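Local coordinates for protein-S-isoprenylcysteine O-methyltransferase (Tribolium castaneum, PDB 5V7P), which catalyses the S-adenosyl-L-methionine-dependent methylation of isoprenylated C-terminal cysteine residues of proteins, as an integral membrane enzyme of the endoplasmic reticulum, at residues G93-V98 with G221-L226; G214-S219 with A234-S239; A238-F243 with T271-I276. All coordinates share one frame; numbering follows the deposited sequence. Where two conformers were deposited one is given.

Interaction 1. Residues G93-V98 with G221-L226. With MPG ([(Z)-octadec-9-enyl] (2R)-2,3-bis(oxidanyl)propanoate), chain B.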
loop_
_atom_site.group_PDB
_atom_site.type_symbol
_atom_site.label_atom_id
_atom_site.label_comp_id
_atom_site.label_asym_id
_atom_site.label_seq_id
_atom_site.Cartn_x
_atom_site.Cartn_y
_atom_site.Cartn_z
ATOM N N GLY A 93 -1.031 1.035 -22.391
ATOM C CA GLY A 93 -0.754 -0.384 -22.238
ATOM C C GLY A 93 0.434 -0.655 -21.335
ATOM O O GLY A 93 0.380 -1.530 -20.468
ATOM N N GLY A 94 1.526 0.088 -21.529
ATOM C CA GLY A 94 2.686 -0.089 -20.670
ATOM C C GLY A 94 2.396 0.273 -19.228
ATOM O O GLY A 94 2.921 -0.349 -18.301
ATOM N N TYR A 95 1.552 1.285 -19.017
ATOM C CA TYR A 95 1.154 1.655 -17.664
ATOM C C TYR A 95 0.386 0.523 -16.991
ATOM O O TYR A 95 0.649 0.181 -15.833
ATOM C CB TYR A 95 0.316 2.934 -17.709
ATOM C CG TYR A 95 -0.585 3.128 -16.512
ATOM C CD1 TYR A 95 -0.110 3.713 -15.349
ATOM C CD2 TYR A 95 -1.918 2.733 -16.549
ATOM C CE1 TYR A 95 -0.931 3.895 -14.254
ATOM C CE2 TYR A 95 -2.748 2.910 -15.457
ATOM C CZ TYR A 95 -2.249 3.492 -14.311
ATOM O OH TYR A 95 -3.064 3.675 -13.217
ATOM N N MET A 96 -0.573 -0.069 -17.706
ATOM C CA MET A 96 -1.326 -1.187 -17.148
ATOM C C MET A 96 -0.400 -2.320 -16.727
ATOM O O MET A 96 -0.561 -2.896 -15.645
ATOM C CB MET A 96 -2.345 -1.693 -18.165
ATOM C CG MET A 96 -3.487 -0.734 -18.436
ATOM S SD MET A 96 -4.480 -1.226 -19.859
ATOM C CE MET A 96 -4.867 -2.929 -19.464
ATOM N N SER A 97 0.577 -2.656 -17.571
ATOM C CA SER A 97 1.469 -3.770 -17.267
ATOM C C SER A 97 2.344 -3.467 -16.056
ATOM O O SER A 97 2.530 -4.329 -15.188
ATOM C CB SER A 97 2.326 -4.093 -18.487
ATOM O OG SER A 97 1.511 -4.415 -19.599
ATOM N N VAL A 98 2.895 -2.253 -15.985
ATOM C CA VAL A 98 3.689 -1.854 -14.826
ATOM C C VAL A 98 2.868 -1.988 -13.551
ATOM O O VAL A 98 3.359 -2.468 -12.522
ATOM C CB VAL A 98 4.215 -0.419 -15.019
ATOM C CG1 VAL A 98 4.683 0.195 -13.701
ATOM C CG2 VAL A 98 5.354 -0.408 -16.030
ATOM N N GLY A 221 6.730 7.707 -11.420
ATOM C CA GLY A 221 7.050 7.149 -12.722
ATOM C C GLY A 221 5.818 6.751 -13.513
ATOM O O GLY A 221 5.751 6.973 -14.724
ATOM N N THR A 222 4.828 6.158 -12.840
ATOM C CA THR A 222 3.621 5.722 -13.536
ATOM C C THR A 222 2.988 6.872 -14.309
ATOM O O THR A 222 2.513 6.687 -15.435
ATOM C CB THR A 222 2.611 5.136 -12.547
ATOM O OG1 THR A 222 2.200 6.143 -11.618
ATOM C CG2 THR A 222 3.211 3.952 -11.792
ATOM N N GLN A 223 2.976 8.067 -13.720
ATOM C CA GLN A 223 2.387 9.222 -14.384
ATOM C C GLN A 223 3.305 9.829 -15.432
ATOM O O GLN A 223 2.820 10.512 -16.340
ATOM C CB GLN A 223 2.001 10.276 -13.343
ATOM C CG GLN A 223 0.996 9.765 -12.326
ATOM C CD GLN A 223 -0.198 9.108 -12.988
ATOM O OE1 GLN A 223 -0.926 9.745 -13.747
ATOM N NE2 GLN A 223 -0.389 7.819 -12.726
ATOM N N ILE A 224 4.614 9.597 -15.333
ATOM C CA ILE A 224 5.499 9.956 -16.434
ATOM C C ILE A 224 5.255 9.032 -17.619
ATOM O O ILE A 224 5.274 9.465 -18.778
ATOM C CB ILE A 224 6.970 9.925 -15.978
ATOM C CG1 ILE A 224 7.178 10.920 -14.828
ATOM C CG2 ILE A 224 7.897 10.240 -17.155
ATOM C CD1 ILE A 224 8.598 10.993 -14.295
ATOM N N ILE A 225 5.013 7.747 -17.350
ATOM C CA ILE A 225 4.620 6.832 -18.418
ATOM C C ILE A 225 3.437 7.412 -19.176
ATOM O O ILE A 225 3.464 7.549 -20.403
ATOM C CB ILE A 225 4.294 5.439 -17.847
ATOM C CG1 ILE A 225 5.524 4.851 -17.151
ATOM C CG2 ILE A 225 3.800 4.502 -18.955
ATOM C CD1 ILE A 225 5.276 3.524 -16.457
ATOM N N LEU A 226 2.389 7.792 -18.441
ATOM C CA LEU A 226 1.163 8.318 -19.025
ATOM C C LEU A 226 1.326 9.716 -19.609
ATOM O O LEU A 226 0.423 10.178 -20.316
ATOM C CB LEU A 226 0.059 8.333 -17.957
ATOM C CG LEU A 226 -1.063 7.289 -17.971
ATOM C CD1 LEU A 226 -0.680 5.992 -18.667
ATOM C CD2 LEU A 226 -1.494 6.994 -16.542
HETATM C C2 MPG B . -2.113 7.752 -6.338
HETATM C C3 MPG B . -0.660 8.177 -6.162
HETATM C C4 MPG B . -0.090 7.672 -4.840
HETATM C C5 MPG B . 1.408 7.876 -4.838
HETATM C C6 MPG B . 1.954 7.523 -3.465
HETATM C C7 MPG B . 1.782 6.045 -3.122
HETATM C C8 MPG B . 1.468 5.970 -1.639
HETATM C C9 MPG B . 1.692 4.539 -1.157
HETATM C C10 MPG B . 0.724 3.750 -0.751
HETATM C C11 MPG B . -0.746 4.170 -0.707
HETATM C C12 MPG B . -1.623 2.947 -0.924
HETATM C C13 MPG B . -1.545 2.014 0.279
HETATM C C14 MPG B . -1.977 0.626 -0.170
HETATM C C15 MPG B . -2.159 -0.285 1.042
HETATM C C16 MPG B . -3.528 -0.959 0.997
HETATM O O1 MPG B . -2.080 5.849 -7.756
HETATM C C1 MPG B . -2.260 6.233 -6.431
HETATM C CXD MPG B . -0.866 4.307 -9.319
HETATM O O2 MPG B . 0.331 4.532 -10.006
HETATM C C21 MPG B . -2.046 4.658 -10.238
HETATM O O3 MPG B . -1.583 5.314 -11.384
HETATM O O4 MPG B . 0.058 5.248 -7.368
HETATM C CX3 MPG B . -0.900 5.168 -8.062
#
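One face of the Tyr95 ring is covered by Leu226, whose CD2 methyl sits 3.9 Å from the ring centroid in a CH-pi contact, displaced toward the rim. At the edge, in the ring plane, lies O3 in the dihydroxypropanoate headgroup of the octadecenyl lipid MPG of chain B. The phenol OH is 2.9 Å from this O3 in a hydrogen bond whose donor could be either group, and OH also bonds to the indole nitrogen of Trp139. Tyr95 CB points at helix 221-225, and chi1 157° sets CG anti to the backbone N, where Leu226 CD1 meets it at 3.6 Å. The same methyl is 3.4 Å from Tyr95 CB, and Ile225 CG2 touches that CB as well. Farther along, Val98 and Ile225 meet tip to tip, Val98 CG2 lying 4.0 Å from Ile225 CD1; branched aliphatic residues suit this apolar interface. At the headgroup, Gln223 NE2 comes within 3.1 Å of MPG O3. It donates to Thr222 OG1 at 3.3 Å; that hydroxyl also bonds to Ser219 O, while Gln223 OE1 is held by Asn228. Tyrosine fits here because it packs its ring among methyls yet ends in a hydroxyl. The arrangement is an antiparallel pair of transmembrane helices, segment axes 9.5 Å apart at 158°, lining the headgroup end of an intramembrane lipid pocket.

Interaction 2. Residues G214-S219 with A234-S239; sequences GWFYWS and AYTLAS. With MPG ([(Z)-octadec-9-enyl] (2R)-2,3-bis(oxidanyl)propanoate), chain B; MPG ([(Z)-octadec-9-enyl] (2R)-2,3-bis(oxidanyl)propanoate), chain V; D10 (decane), chain G.
Helices 214-219 and 234-239 run antiparallel, their axes 9.5 Å apart at the closest and their directions 160° apart; Phe216 CA lies nearest Ser239 CA, and Ser219 CA nearest Tyr235 CA. Small serines suit the places where the backbones come near. Ser239 OG, anti to the backbone N (chi1 -178°), is directed at helix 214-219 and gives a weak hydrogen bond to Ser219 OG at 3.5 Å. Ser219 OG in turn donates to Phe216 O, three residues earlier, at 2.7 Å, a common way for a serine to satisfy its hydroxyl inside a membrane helix. Phe216 meets the partner helix with its ring edge, where CD1 approaches Ser239 OG closely, at 2.9 Å, and CE1 lies 3.6 Å from Thr236 O. These are successive transmembrane helices of the ICMT family region, joined by the short connection 226-230 into a helical hairpin, and lipid lies along both flanks. On one flank the chain B MPG runs over Tyr235, whose ring face receives C3, and past the serines, its C6 3.2 Å from Ser239 CB; its double bond reaches Trp215, C9 lying over the indole face. Tyr235 OH bonds to Ala134 O and only weakly to O3 of this lipid. On the other flank the chain V MPG touches the Phe216 edge, its C8 3.7 Å from Phe216 CZ, and reaches Thr236 CG2. Tyr217 extends beyond, its OH 3.2 Å from decane C10.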
loop_
_atom_site.group_PDB
_atom_site.type_symbol
_atom_site.label_atom_id
_atom_site.label_comp_id
_atom_site.label_asym_id
_atom_site.label_seq_id
_atom_site.Cartn_x
_atom_site.Cartn_y
_atom_site.Cartn_z
ATOM N N GLY A 214 11.811 3.531 -3.367
ATOM C CA GLY A 214 11.379 2.888 -4.598
ATOM C C GLY A 214 9.911 3.127 -4.887
ATOM O O GLY A 214 9.532 3.446 -6.015
ATOM N N TRP A 215 9.064 2.990 -3.865
ATOM C CA TRP A 215 7.640 3.244 -4.041
ATOM C C TRP A 215 7.389 4.695 -4.435
ATOM O O TRP A 215 6.574 4.974 -5.322
ATOM C CB TRP A 215 6.896 2.895 -2.752
ATOM C CG TRP A 215 5.437 2.625 -2.935
ATOM C CD1 TRP A 215 4.634 3.089 -3.936
ATOM C CD2 TRP A 215 4.604 1.818 -2.095
ATOM N NE1 TRP A 215 3.353 2.623 -3.768
ATOM C CE2 TRP A 215 3.309 1.840 -2.645
ATOM C CE3 TRP A 215 4.829 1.080 -0.928
ATOM C CZ2 TRP A 215 2.241 1.153 -2.071
ATOM C CZ3 TRP A 215 3.769 0.399 -0.359
ATOM C CH2 TRP A 215 2.491 0.441 -0.930
ATOM N N PHE A 216 8.092 5.630 -3.791
ATOM C CA PHE A 216 7.903 7.050 -4.069
ATOM C C PHE A 216 8.157 7.366 -5.537
ATOM O O PHE A 216 7.307 7.957 -6.216
ATOM C CB PHE A 216 8.827 7.872 -3.165
ATOM C CG PHE A 216 8.775 9.356 -3.419
ATOM C CD1 PHE A 216 7.640 10.087 -3.110
ATOM C CD2 PHE A 216 9.869 10.022 -3.943
ATOM C CE1 PHE A 216 7.590 11.449 -3.334
ATOM C CE2 PHE A 216 9.825 11.386 -4.169
ATOM C CZ PHE A 216 8.684 12.100 -3.863
ATOM N N TYR A 217 9.326 6.980 -6.049
ATOM C CA TYR A 217 9.659 7.302 -7.432
ATOM C C TYR A 217 8.870 6.453 -8.417
ATOM O O TYR A 217 8.501 6.941 -9.491
ATOM C CB TYR A 217 11.160 7.138 -7.660
ATOM C CG TYR A 217 11.955 8.266 -7.052
ATOM C CD1 TYR A 217 11.875 9.550 -7.575
ATOM C CD2 TYR A 217 12.771 8.056 -5.953
ATOM C CE1 TYR A 217 12.588 10.592 -7.021
ATOM C CE2 TYR A 217 13.490 9.093 -5.392
ATOM C CZ TYR A 217 13.394 10.358 -5.932
ATOM O OH TYR A 217 14.104 11.400 -5.385
ATOM N N TRP A 218 8.596 5.194 -8.075
ATOM C CA TRP A 218 7.755 4.366 -8.931
ATOM C C TRP A 218 6.409 5.033 -9.172
ATOM O O TRP A 218 5.938 5.115 -10.312
ATOM C CB TRP A 218 7.565 2.986 -8.302
ATOM C CG TRP A 218 6.629 2.102 -9.070
ATOM C CD1 TRP A 218 6.954 1.251 -10.083
ATOM C CD2 TRP A 218 5.212 1.981 -8.885
ATOM N NE1 TRP A 218 5.831 0.606 -10.541
ATOM C CE2 TRP A 218 4.748 1.037 -9.822
ATOM C CE3 TRP A 218 4.292 2.575 -8.015
ATOM C CZ2 TRP A 218 3.407 0.674 -9.915
ATOM C CZ3 TRP A 218 2.959 2.213 -8.109
ATOM C CH2 TRP A 218 2.530 1.272 -9.054
ATOM N N SER A 219 5.777 5.530 -8.107
ATOM C CA SER A 219 4.453 6.124 -8.256
ATOM C C SER A 219 4.495 7.343 -9.166
ATOM O O SER A 219 3.616 7.523 -10.017
ATOM C CB SER A 219 3.887 6.502 -6.889
ATOM O OG SER A 219 4.667 7.509 -6.259
ATOM N N ALA A 234 0.692 16.171 -8.701
ATOM C CA ALA A 234 -0.250 15.733 -7.676
ATOM C C ALA A 234 0.213 14.432 -7.033
ATOM O O ALA A 234 0.209 14.296 -5.804
ATOM C CB ALA A 234 -1.642 15.571 -8.285
ATOM N N TYR A 235 0.619 13.459 -7.854
ATOM C CA TYR A 235 1.134 12.202 -7.320
ATOM C C TYR A 235 2.393 12.429 -6.491
ATOM O O TYR A 235 2.567 11.815 -5.431
ATOM C CB TYR A 235 1.418 11.225 -8.462
ATOM C CG TYR A 235 0.218 10.415 -8.899
ATOM C CD1 TYR A 235 -1.023 11.012 -9.086
ATOM C CD2 TYR A 235 0.331 9.053 -9.137
ATOM C CE1 TYR A 235 -2.120 10.267 -9.485
ATOM C CE2 TYR A 235 -0.756 8.303 -9.537
ATOM C CZ TYR A 235 -1.979 8.914 -9.711
ATOM O OH TYR A 235 -3.063 8.165 -10.109
ATOM N N THR A 236 3.286 13.304 -6.959
ATOM C CA THR A 236 4.526 13.563 -6.232
ATOM C C THR A 236 4.238 14.093 -4.833
ATOM O O THR A 236 4.831 13.639 -3.846
ATOM C CB THR A 236 5.389 14.561 -7.012
ATOM O OG1 THR A 236 5.671 14.042 -8.320
ATOM C CG2 THR A 236 6.706 14.835 -6.288
ATOM N N LEU A 237 3.328 15.059 -4.731
ATOM C CA LEU A 237 3.024 15.687 -3.447
ATOM C C LEU A 237 2.273 14.726 -2.535
ATOM O O LEU A 237 2.614 14.569 -1.356
ATOM C CB LEU A 237 2.197 16.953 -3.683
ATOM C CG LEU A 237 2.110 18.042 -2.607
ATOM C CD1 LEU A 237 0.925 18.950 -2.914
ATOM C CD2 LEU A 237 2.000 17.485 -1.197
ATOM N N ALA A 238 1.236 14.079 -3.064
ATOM C CA ALA A 238 0.478 13.126 -2.263
ATOM C C ALA A 238 1.382 12.007 -1.766
ATOM O O ALA A 238 1.353 11.645 -0.583
ATOM C CB ALA A 238 -0.681 12.559 -3.082
ATOM N N SER A 239 2.193 11.447 -2.666
ATOM C CA SER A 239 3.176 10.445 -2.264
ATOM C C SER A 239 4.088 10.981 -1.167
ATOM O O SER A 239 4.330 10.306 -0.160
ATOM C CB SER A 239 4.008 10.018 -3.476
ATOM O OG SER A 239 4.944 9.003 -3.152
HETATM C C2 MPG B . -2.113 7.752 -6.338
HETATM C C3 MPG B . -0.660 8.177 -6.162
HETATM C C4 MPG B . -0.090 7.672 -4.840
HETATM C C5 MPG B . 1.408 7.876 -4.838
HETATM C C6 MPG B . 1.954 7.523 -3.465
HETATM C C7 MPG B . 1.782 6.045 -3.122
HETATM C C8 MPG B . 1.468 5.970 -1.639
HETATM C C9 MPG B . 1.692 4.539 -1.157
HETATM C C10 MPG B . 0.724 3.750 -0.751
HETATM C C11 MPG B . -0.746 4.170 -0.707
HETATM C C12 MPG B . -1.623 2.947 -0.924
HETATM C C13 MPG B . -1.545 2.014 0.279
HETATM C C14 MPG B . -1.977 0.626 -0.170
HETATM C C15 MPG B . -2.159 -0.285 1.042
HETATM C C16 MPG B . -3.528 -0.959 0.997
HETATM O O1 MPG B . -2.080 5.849 -7.756
HETATM C C1 MPG B . -2.260 6.233 -6.431
HETATM C CXD MPG B . -0.866 4.307 -9.319
HETATM O O2 MPG B . 0.331 4.532 -10.006
HETATM C C21 MPG B . -2.046 4.658 -10.238
HETATM O O3 MPG B . -1.583 5.314 -11.384
HETATM O O4 MPG B . 0.058 5.248 -7.368
HETATM C CX3 MPG B . -0.900 5.168 -8.062
HETATM C C2 MPG V . 7.148 19.491 0.199
HETATM C C3 MPG V . 7.951 19.406 -1.096
HETATM C C4 MPG V . 8.104 17.945 -1.514
HETATM C C5 MPG V . 8.716 17.899 -2.912
HETATM C C6 MPG V . 9.210 16.488 -3.215
HETATM C C7 MPG V . 9.999 16.500 -4.524
HETATM C C8 MPG V . 10.547 15.104 -4.805
HETATM C C9 MPG V . 11.641 15.203 -5.869
HETATM C C10 MPG V . 11.554 14.686 -7.081
HETATM C C11 MPG V . 10.339 13.905 -7.584
HETATM C C12 MPG V . 10.204 14.102 -9.092
HETATM O O1 MPG V . 7.295 20.664 2.267
HETATM C C1 MPG V . 7.357 20.844 0.881
HETATM C CXD MPG V . 7.730 21.788 4.497
HETATM O O2 MPG V . 6.970 22.721 5.213
HETATM C C21 MPG V . 9.214 22.110 4.652
HETATM O O3 MPG V . 9.936 21.490 3.623
HETATM O O4 MPG V . 7.135 22.888 2.501
HETATM C CX3 MPG V . 7.359 21.845 3.016
HETATM C C1 D10 G . 17.192 12.654 5.723
HETATM C C2 D10 G . 17.328 13.313 4.355
HETATM C C3 D10 G . 17.394 12.228 3.285
HETATM C C4 D10 G . 17.146 12.845 1.910
HETATM C C5 D10 G . 17.881 12.019 0.859
HETATM C C6 D10 G . 17.423 12.433 -0.537
HETATM C C7 D10 G . 18.536 12.136 -1.540
HETATM C C8 D10 G . 17.927 11.781 -2.895
HETATM C C9 D10 G . 17.750 10.269 -2.989
HETATM C C10 D10 G . 16.543 9.950 -3.868
#

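Interaction 3. Residues A238-F243 with T271-I276; sequences ASWMFF and TGIPFI. With D10 (decane), chain G; MPG ([(Z)-octadec-9-enyl] (2R)-2,3-bis(oxidanyl)propanoate), chain V; MPG ([(Z)-octadec-9-enyl] (2R)-2,3-bis(oxidanyl)propanoate), chain B.
Trp240 has CG anti to the backbone N (chi1 -180°), and chi2 88° sets CD1 on the side of the loop 271-276; Phe243 CB faces the same loop, while its ring leads away. The loop makes a type II beta turn from Ile273 to Ile276, with Pro274 and Phe275 at its corners; proline suits the first, and Phe275 takes the positive phi of the second. The carbonyl of Pro274 accepts a hydrogen bond from Trp240 NE1 at 2.9 Å, the oxygen lying in the indole plane and the nitrogen nearly along the C=O axis. Ile276 runs antiparallel alongside the indole and sets CD1 over one face of the five-membered ring, 4.0 Å from its centroid, while the chain V MPG covers the opposite face. Tryptophan thus combines a broad apolar surface with one N-H for the turn. Phe243, stacked on the cofactor-binding Tyr212, crosses Ile273 at about a right angle. Thr271 OG1 gives its proton to Ile276 O at 2.7 Å, tying the loop to itself, and decane lies beside this loop. Ile273 reaches both residues of the helix with its two branches: CG2 is 3.7 Å from Trp240 CD1 and CD1 is 3.9 Å from Phe243 CB.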
loop_
_atom_site.group_PDB
_atom_site.type_symbol
_atom_site.label_atom_id
_atom_site.label_comp_id
_atom_site.label_asym_id
_atom_site.label_seq_id
_atom_site.Cartn_x
_atom_site.Cartn_y
_atom_site.Cartn_z
ATOM N N ALA A 238 1.236 14.079 -3.064
ATOM C CA ALA A 238 0.478 13.126 -2.263
ATOM C C ALA A 238 1.382 12.007 -1.766
ATOM O O ALA A 238 1.353 11.645 -0.583
ATOM C CB ALA A 238 -0.681 12.559 -3.082
ATOM N N SER A 239 2.193 11.447 -2.666
ATOM C CA SER A 239 3.176 10.445 -2.264
ATOM C C SER A 239 4.088 10.981 -1.167
ATOM O O SER A 239 4.330 10.306 -0.160
ATOM C CB SER A 239 4.008 10.018 -3.476
ATOM O OG SER A 239 4.944 9.003 -3.152
ATOM N N TRP A 240 4.595 12.202 -1.348
ATOM C CA TRP A 240 5.588 12.748 -0.430
ATOM C C TRP A 240 5.017 12.917 0.973
ATOM O O TRP A 240 5.646 12.523 1.963
ATOM C CB TRP A 240 6.101 14.083 -0.967
ATOM C CG TRP A 240 7.135 14.725 -0.103
ATOM C CD1 TRP A 240 8.484 14.530 -0.157
ATOM C CD2 TRP A 240 6.907 15.671 0.948
ATOM N NE1 TRP A 240 9.110 15.296 0.796
ATOM C CE2 TRP A 240 8.164 16.006 1.489
ATOM C CE3 TRP A 240 5.761 16.268 1.482
ATOM C CZ2 TRP A 240 8.308 16.908 2.540
ATOM C CZ3 TRP A 240 5.905 17.163 2.524
ATOM C CH2 TRP A 240 7.169 17.476 3.043
ATOM N N MET A 241 3.826 13.511 1.085
ATOM C CA MET A 241 3.259 13.760 2.406
ATOM C C MET A 241 2.885 12.463 3.113
ATOM O O MET A 241 2.977 12.386 4.343
ATOM C CB MET A 241 2.040 14.680 2.301
ATOM C CG MET A 241 0.778 14.046 1.706
ATOM S SD MET A 241 -0.705 15.001 2.083
ATOM C CE MET A 241 -0.814 14.804 3.861
ATOM N N PHE A 242 2.470 11.440 2.365
ATOM C CA PHE A 242 2.116 10.173 2.995
ATOM C C PHE A 242 3.337 9.513 3.621
ATOM O O PHE A 242 3.263 8.996 4.742
ATOM C CB PHE A 242 1.465 9.241 1.975
ATOM C CG PHE A 242 1.127 7.884 2.526
ATOM C CD1 PHE A 242 0.003 7.702 3.320
ATOM C CD2 PHE A 242 1.930 6.790 2.252
ATOM C CE1 PHE A 242 -0.310 6.455 3.828
ATOM C CE2 PHE A 242 1.622 5.540 2.758
ATOM C CZ PHE A 242 0.501 5.373 3.547
ATOM N N PHE A 243 4.471 9.524 2.920
ATOM C CA PHE A 243 5.675 8.898 3.452
ATOM C C PHE A 243 6.330 9.747 4.533
ATOM O O PHE A 243 7.009 9.203 5.411
ATOM C CB PHE A 243 6.665 8.612 2.318
ATOM C CG PHE A 243 6.272 7.442 1.454
ATOM C CD1 PHE A 243 5.971 6.214 2.023
ATOM C CD2 PHE A 243 6.190 7.573 0.076
ATOM C CE1 PHE A 243 5.606 5.140 1.237
ATOM C CE2 PHE A 243 5.826 6.499 -0.715
ATOM C CZ PHE A 243 5.532 5.282 -0.134
ATOM N N THR A 271 17.027 9.381 4.918
ATOM C CA THR A 271 15.808 8.631 4.630
ATOM C C THR A 271 15.780 8.156 3.182
ATOM O O THR A 271 15.342 7.035 2.898
ATOM C CB THR A 271 14.575 9.486 4.929
ATOM O OG1 THR A 271 14.578 10.653 4.096
ATOM C CG2 THR A 271 14.546 9.901 6.396
ATOM N N GLY A 272 16.233 8.993 2.254
ATOM C CA GLY A 272 16.229 8.673 0.841
ATOM C C GLY A 272 15.214 9.445 0.030
ATOM O O GLY A 272 15.307 9.446 -1.204
ATOM N N ILE A 273 14.254 10.098 0.670
ATOM C CA ILE A 273 13.275 10.943 -0.008
ATOM C C ILE A 273 13.618 12.394 0.306
ATOM O O ILE A 273 13.786 12.734 1.482
ATOM C CB ILE A 273 11.832 10.620 0.424
ATOM C CG1 ILE A 273 11.477 9.191 0.001
ATOM C CG2 ILE A 273 10.852 11.624 -0.196
ATOM C CD1 ILE A 273 10.099 8.723 0.434
ATOM N N PRO A 274 13.730 13.272 -0.692
ATOM C CA PRO A 274 14.132 14.655 -0.404
ATOM C C PRO A 274 13.164 15.351 0.543
ATOM O O PRO A 274 11.946 15.187 0.453
ATOM C CB PRO A 274 14.136 15.319 -1.786
ATOM C CG PRO A 274 14.284 14.200 -2.749
ATOM C CD PRO A 274 13.565 13.041 -2.137
ATOM N N PHE A 275 13.732 16.142 1.456
ATOM C CA PHE A 275 13.002 17.008 2.380
ATOM C C PHE A 275 12.239 16.241 3.453
ATOM O O PHE A 275 11.391 16.831 4.135
ATOM C CB PHE A 275 12.033 17.935 1.637
ATOM C CG PHE A 275 12.704 18.836 0.645
ATOM C CD1 PHE A 275 13.198 20.069 1.034
ATOM C CD2 PHE A 275 12.846 18.450 -0.676
ATOM C CE1 PHE A 275 13.819 20.901 0.123
ATOM C CE2 PHE A 275 13.466 19.276 -1.591
ATOM C CZ PHE A 275 13.954 20.503 -1.191
ATOM N N ILE A 276 12.506 14.949 3.624
ATOM C CA ILE A 276 11.942 14.163 4.718
ATOM C C ILE A 276 13.078 13.782 5.655
ATOM O O ILE A 276 13.984 13.030 5.273
ATOM C CB ILE A 276 11.204 12.917 4.205
ATOM C CG1 ILE A 276 9.999 13.342 3.354
ATOM C CG2 ILE A 276 10.768 12.030 5.376
ATOM C CD1 ILE A 276 9.123 12.199 2.854
HETATM C C1 D10 G . 17.192 12.654 5.723
HETATM C C2 D10 G . 17.328 13.313 4.355
HETATM C C3 D10 G . 17.394 12.228 3.285
HETATM C C4 D10 G . 17.146 12.845 1.910
HETATM C C5 D10 G . 17.881 12.019 0.859
HETATM C C6 D10 G . 17.423 12.433 -0.537
HETATM C C7 D10 G . 18.536 12.136 -1.540
HETATM C C8 D10 G . 17.927 11.781 -2.895
HETATM C C9 D10 G . 17.750 10.269 -2.989
HETATM C C10 D10 G . 16.543 9.950 -3.868
HETATM C C2 MPG V . 7.148 19.491 0.199
HETATM C C3 MPG V . 7.951 19.406 -1.096
HETATM C C4 MPG V . 8.104 17.945 -1.514
HETATM C C5 MPG V . 8.716 17.899 -2.912
HETATM C C6 MPG V . 9.210 16.488 -3.215
HETATM C C7 MPG V . 9.999 16.500 -4.524
HETATM C C8 MPG V . 10.547 15.104 -4.805
HETATM C C9 MPG V . 11.641 15.203 -5.869
HETATM C C10 MPG V . 11.554 14.686 -7.081
HETATM C C11 MPG V . 10.339 13.905 -7.584
HETATM C C12 MPG V . 10.204 14.102 -9.092
HETATM O O1 MPG V . 7.295 20.664 2.267
HETATM C C1 MPG V . 7.357 20.844 0.881
HETATM C CXD MPG V . 7.730 21.788 4.497
HETATM O O2 MPG V . 6.970 22.721 5.213
HETATM C C21 MPG V . 9.214 22.110 4.652
HETATM O O3 MPG V . 9.936 21.490 3.623
HETATM O O4 MPG V . 7.135 22.888 2.501
HETATM C CX3 MPG V . 7.359 21.845 3.016
HETATM C C2 MPG B . -2.113 7.752 -6.338
HETATM C C3 MPG B . -0.660 8.177 -6.162
HETATM C C4 MPG B . -0.090 7.672 -4.840
HETATM C C5 MPG B . 1.408 7.876 -4.838
HETATM C C6 MPG B . 1.954 7.523 -3.465
HETATM C C7 MPG B . 1.782 6.045 -3.122
HETATM C C8 MPG B . 1.468 5.970 -1.639
HETATM C C9 MPG B . 1.692 4.539 -1.157
HETATM C C10 MPG B . 0.724 3.750 -0.751
HETATM C C11 MPG B . -0.746 4.170 -0.707
HETATM C C12 MPG B . -1.623 2.947 -0.924
HETATM C C13 MPG B . -1.545 2.014 0.279
HETATM C C14 MPG B . -1.977 0.626 -0.170
HETATM C C15 MPG B . -2.159 -0.285 1.042
HETATM C C16 MPG B . -3.528 -0.959 0.997
HETATM O O1 MPG B . -2.080 5.849 -7.756
HETATM C C1 MPG B . -2.260 6.233 -6.431
HETATM C CXD MPG B . -0.866 4.307 -9.319
HETATM O O2 MPG B . 0.331 4.532 -10.006
HETATM C C21 MPG B . -2.046 4.658 -10.238
HETATM O O3 MPG B . -1.583 5.314 -11.384
HETATM O O4 MPG B . 0.058 5.248 -7.368
HETATM C CX3 MPG B . -0.900 5.168 -8.062
#

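In the fold
Interactions 1 and 2 share helix 210-225, and interactions 2 and 3 share helix 231-258, down to Ala238 and Ser239. The three therefore form a chain of contacts from helix 90-113 through the two helices to the loop after helix 260-268. Centres of 1 and 2 lie 13 Å apart, those of 2 and 3 only 8 Å, and those of 1 and 3 about 21 Å, without touching. In sequence, the segments of 1 and 2 alternate, and interaction 3 begins on the stretch where interaction 2 ends. The chain B MPG touches all three, its headgroup at interaction 1, consistent with a lipid site running alongside these helices toward interaction 3, where the Phe243 side chain is about 7 Å from bound S-adenosyl-L-homocysteine.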